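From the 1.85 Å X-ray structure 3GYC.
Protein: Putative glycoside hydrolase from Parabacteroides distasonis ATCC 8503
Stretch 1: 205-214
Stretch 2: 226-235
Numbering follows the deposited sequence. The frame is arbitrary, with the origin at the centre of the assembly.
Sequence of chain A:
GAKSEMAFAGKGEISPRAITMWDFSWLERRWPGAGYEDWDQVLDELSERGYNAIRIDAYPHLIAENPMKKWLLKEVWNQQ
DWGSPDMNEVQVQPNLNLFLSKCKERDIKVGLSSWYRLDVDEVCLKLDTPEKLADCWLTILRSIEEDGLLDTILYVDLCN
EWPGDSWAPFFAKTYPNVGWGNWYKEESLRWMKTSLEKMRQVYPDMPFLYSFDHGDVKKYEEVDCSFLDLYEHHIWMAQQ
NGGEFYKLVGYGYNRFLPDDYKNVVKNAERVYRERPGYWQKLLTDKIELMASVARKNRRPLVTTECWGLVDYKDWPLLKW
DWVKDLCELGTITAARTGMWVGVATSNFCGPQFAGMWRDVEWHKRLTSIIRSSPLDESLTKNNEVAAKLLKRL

Stretch 1 205-214: DMPFLYSFDH
Stretch 2 226-235: SFLDLYEHHI

Residues 205-214 and 226-235 run side by side with their end-to-end directions 53° apart. Both are largely extended, and together they bury 725 Å². The register pairs Pro207 with Asp229, Leu209 with Leu228, Ser211 with Glu232, Phe212 with His233 and Asp213 with His234, with CA-CA distances of 4.9 to 5.3 Å.

Phe212 covers the most surface. Its backbone (phi/psi -127/153) forms a single beta bridge with His233 (-116/132). Phe212 N donates to Glu232 O at 3.2 Å, and His234 N donates to Phe212 O at 3.0 Å. His233 CA also lies 3.5 Å from Phe212 O in a CA-H...O contact. The Phe212 side chain leaves sideways with chi1 m (-50°) and chi2 -43°. Its CE2 reaches Leu228 CD1 at 3.9 Å, an apolar contact suited to a buried aromatic ring.

Leu209 is next. Its backbone is almost fully extended (-162/180), and its CB points toward the other stretch. Chi1 is p (73°), and chi2 lies between wells at 149°. The branched side chain packs CD2 against Leu230 CG at 3.9 Å and CD1 against Glu232 CB at 3.4 Å. Leu209 CB is 4.3 Å from Leu228 CD2. Leu228 is m,t; Leu230 has chi1 p and chi2 138°. Pro207 extends this apolar patch, with its CB 3.4 Å from Leu230 CD2. Leu230 O is buried here without a polar partner.

Asp229 closes the end near Phe208. Its CB points toward the first stretch, with chi1 m (-69°) and chi2 -31°. Phe208 N donates to Asp229 OD2 at 2.8 Å, and Asp229 N donates to Phe208 O at 3.0 Å. The carboxylate thus takes the place of a backbone acceptor. Phe208 has chi1 m (-69°), and the end of its side chain leads away.

Between these two sites a water bridges the backbones. Water 1 donates to Tyr210 O at 3.0 Å and accepts from Glu232 N at 2.9 Å.

His233 secures the far end. With chi1 t (-150°) and chi2 89°, its ring brings NE2 to His214 O, a hydrogen bond of 2.7 Å that lies near the ring plane. Phe212 O lies over one face of this ring. His234, with chi1 m (-56°) and chi2 169°, points its CB toward the first stretch. Its NE2 donates to Glu232 OE1 at 2.8 Å, joining two side chains of the same stretch. Glu232 has chi1 t (-155°), and its OE1 lies 3.3 Å from Ser211 CB. The small Ser211 side chain, chi1 p, faces this pair.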

# COMPACT_ATOMS: atom_id res chain seq x y z
N ASP A 205 -14.55 15.60 4.77
CA ASP A 205 -15.18 14.35 4.33
C ASP A 205 -14.24 13.36 3.62
O ASP A 205 -14.68 12.31 3.21
CB ASP A 205 -16.35 14.66 3.40
CG ASP A 205 -17.41 15.52 4.08
OD1 ASP A 205 -17.44 15.58 5.33
OD2 ASP A 205 -18.21 16.14 3.34
N MSE A 206 -12.97 13.71 3.47
CA MSE A 206 -12.00 12.78 2.85
C MSE A 206 -11.51 11.77 3.92
O MSE A 206 -11.23 12.16 5.03
CB MSE A 206 -10.83 13.58 2.21
CG MSE A 206 -9.74 12.74 1.58
SE MSE A 206 -10.32 11.81 -0.03
CE MSE A 206 -10.17 13.28 -1.34
N PRO A 207 -11.47 10.46 3.60
CA PRO A 207 -10.92 9.50 4.55
C PRO A 207 -9.41 9.64 4.62
O PRO A 207 -8.73 9.51 3.60
CB PRO A 207 -11.32 8.14 4.00
CG PRO A 207 -12.32 8.40 2.95
CD PRO A 207 -12.19 9.81 2.50
N PHE A 208 -8.90 9.92 5.81
CA PHE A 208 -7.47 10.07 6.05
C PHE A 208 -6.95 9.03 7.01
O PHE A 208 -7.64 8.64 7.95
CB PHE A 208 -7.16 11.44 6.65
CG PHE A 208 -7.35 12.59 5.68
CD1 PHE A 208 -6.46 12.79 4.63
CD2 PHE A 208 -8.38 13.48 5.85
CE1 PHE A 208 -6.61 13.85 3.74
CE2 PHE A 208 -8.55 14.53 4.97
CZ PHE A 208 -7.66 14.70 3.89
N LEU A 209 -5.71 8.62 6.80
CA LEU A 209 -5.05 7.65 7.67
C LEU A 209 -3.54 7.71 7.48
O LEU A 209 -3.05 8.51 6.70
CB LEU A 209 -5.49 6.23 7.27
CG LEU A 209 -4.91 5.71 5.94
CD1 LEU A 209 -4.76 4.21 6.00
CD2 LEU A 209 -5.75 6.20 4.75
N TYR A 210 -2.83 6.86 8.23
CA TYR A 210 -1.43 6.54 8.01
C TYR A 210 -1.42 5.01 7.96
O TYR A 210 -2.15 4.37 8.75
CB TYR A 210 -0.52 7.00 9.11
CG TYR A 210 -0.15 8.47 9.16
CD1 TYR A 210 -1.07 9.44 9.50
CD2 TYR A 210 1.18 8.87 8.99
CE1 TYR A 210 -0.70 10.79 9.62
CE2 TYR A 210 1.56 10.20 9.10
CZ TYR A 210 0.62 11.16 9.43
OH TYR A 210 1.00 12.46 9.53
N SER A 211 -0.65 4.41 7.05
CA SER A 211 -0.62 2.95 6.92
C SER A 211 0.51 2.33 7.74
O SER A 211 1.58 2.91 7.88
CB SER A 211 -0.52 2.51 5.46
OG SER A 211 0.66 2.96 4.82
N PHE A 212 0.24 1.15 8.27
CA PHE A 212 1.12 0.44 9.16
C PHE A 212 1.44 -1.01 8.76
O PHE A 212 0.65 -1.67 8.06
CB PHE A 212 0.49 0.40 10.55
CG PHE A 212 0.01 1.74 11.08
CD1 PHE A 212 0.77 2.89 10.94
CD2 PHE A 212 -1.16 1.80 11.82
CE1 PHE A 212 0.33 4.08 11.44
CE2 PHE A 212 -1.61 2.99 12.34
CZ PHE A 212 -0.86 4.14 12.15
N ASP A 213 2.62 -1.49 9.18
CA ASP A 213 3.01 -2.89 8.99
C ASP A 213 3.34 -3.60 10.33
O ASP A 213 3.63 -4.80 10.33
CB ASP A 213 4.19 -3.03 8.04
CG ASP A 213 5.46 -2.30 8.56
OD1 ASP A 213 5.39 -1.53 9.54
OD2 ASP A 213 6.54 -2.52 7.97
N HIS A 214 3.28 -2.88 11.46
CA HIS A 214 3.56 -3.49 12.76
C HIS A 214 2.62 -4.68 12.98
O HIS A 214 1.38 -4.56 12.83
CB HIS A 214 3.38 -2.46 13.86
CG HIS A 214 4.02 -2.87 15.14
ND1 HIS A 214 3.35 -3.58 16.11
CD2 HIS A 214 5.28 -2.70 15.59
CE1 HIS A 214 4.18 -3.82 17.12
NE2 HIS A 214 5.35 -3.29 16.83
N SER A 226 -8.55 6.85 17.15
CA SER A 226 -9.87 7.10 16.60
C SER A 226 -9.81 8.11 15.47
O SER A 226 -10.71 8.13 14.65
CB SER A 226 -10.83 7.58 17.70
OG SER A 226 -10.42 8.82 18.26
N PHE A 227 -8.76 8.93 15.45
CA PHE A 227 -8.53 9.94 14.39
C PHE A 227 -8.20 9.34 13.01
O PHE A 227 -8.04 10.09 12.04
CB PHE A 227 -7.39 10.91 14.81
CG PHE A 227 -6.11 10.22 15.22
CD1 PHE A 227 -5.21 9.79 14.27
CD2 PHE A 227 -5.81 10.01 16.55
CE1 PHE A 227 -4.02 9.13 14.64
CE2 PHE A 227 -4.63 9.36 16.94
CZ PHE A 227 -3.73 8.93 15.97
N LEU A 228 -8.03 8.02 12.94
CA LEU A 228 -7.84 7.33 11.66
C LEU A 228 -9.22 6.96 11.13
O LEU A 228 -10.05 6.43 11.87
CB LEU A 228 -7.02 6.07 11.85
CG LEU A 228 -5.60 6.27 12.40
CD1 LEU A 228 -4.94 4.94 12.74
CD2 LEU A 228 -4.77 7.09 11.43
N ASP A 229 -9.48 7.25 9.86
CA ASP A 229 -10.80 6.97 9.24
C ASP A 229 -10.91 5.52 8.75
O ASP A 229 -12.01 5.02 8.49
CB ASP A 229 -11.05 7.93 8.07
CG ASP A 229 -11.27 9.39 8.51
OD1 ASP A 229 -11.82 9.59 9.64
OD2 ASP A 229 -10.94 10.36 7.74
N LEU A 230 -9.76 4.89 8.54
CA LEU A 230 -9.63 3.51 8.10
C LEU A 230 -8.25 2.98 8.48
O LEU A 230 -7.36 3.75 8.85
CB LEU A 230 -9.81 3.38 6.59
CG LEU A 230 -8.89 4.15 5.67
CD1 LEU A 230 -8.41 3.33 4.45
CD2 LEU A 230 -9.52 5.48 5.21
N TYR A 231 -8.05 1.68 8.38
CA TYR A 231 -6.75 1.13 8.64
C TYR A 231 -6.29 0.47 7.33
O TYR A 231 -7.07 -0.27 6.69
CB TYR A 231 -6.71 0.07 9.78
CG TYR A 231 -7.38 0.40 11.09
CD1 TYR A 231 -7.49 1.71 11.55
CD2 TYR A 231 -7.85 -0.62 11.92
CE1 TYR A 231 -8.11 1.99 12.76
CE2 TYR A 231 -8.43 -0.36 13.14
CZ TYR A 231 -8.55 0.94 13.56
OH TYR A 231 -9.15 1.18 14.75
N GLU A 232 -5.06 0.77 6.93
CA GLU A 232 -4.44 0.14 5.76
C GLU A 232 -3.31 -0.66 6.38
O GLU A 232 -2.32 -0.09 6.76
CB GLU A 232 -3.97 1.19 4.73
CG GLU A 232 -3.89 0.66 3.26
CD GLU A 232 -2.55 0.07 2.83
OE1 GLU A 232 -1.54 0.80 2.85
OE2 GLU A 232 -2.50 -1.10 2.38
N HIS A 233 -3.49 -1.98 6.53
CA HIS A 233 -2.53 -2.78 7.24
C HIS A 233 -1.90 -3.80 6.32
O HIS A 233 -2.58 -4.47 5.55
CB HIS A 233 -3.15 -3.46 8.46
CG HIS A 233 -2.15 -3.68 9.55
ND1 HIS A 233 -1.90 -2.73 10.51
CD2 HIS A 233 -1.24 -4.66 9.74
CE1 HIS A 233 -0.92 -3.15 11.29
NE2 HIS A 233 -0.50 -4.32 10.84
N HIS A 234 -0.57 -3.88 6.37
CA HIS A 234 0.17 -4.77 5.49
C HIS A 234 0.40 -6.09 6.22
O HIS A 234 0.85 -6.10 7.35
CB HIS A 234 1.48 -4.12 5.05
CG HIS A 234 1.29 -2.78 4.38
ND1 HIS A 234 2.34 -1.93 4.11
CD2 HIS A 234 0.16 -2.14 3.97
CE1 HIS A 234 1.87 -0.85 3.49
NE2 HIS A 234 0.55 -0.94 3.42
N ILE A 235 0.04 -7.20 5.56
CA ILE A 235 0.05 -8.53 6.18
C ILE A 235 0.65 -9.57 5.27
O ILE A 235 0.11 -9.85 4.21
CB ILE A 235 -1.38 -9.01 6.52
CG1 ILE A 235 -2.03 -8.11 7.56
CG2 ILE A 235 -1.40 -10.45 7.10
CD1 ILE A 235 -3.52 -8.42 7.81
O HOH W 1 -3.66 1.78 9.28
O HOH W 2 1.65 -6.52 9.85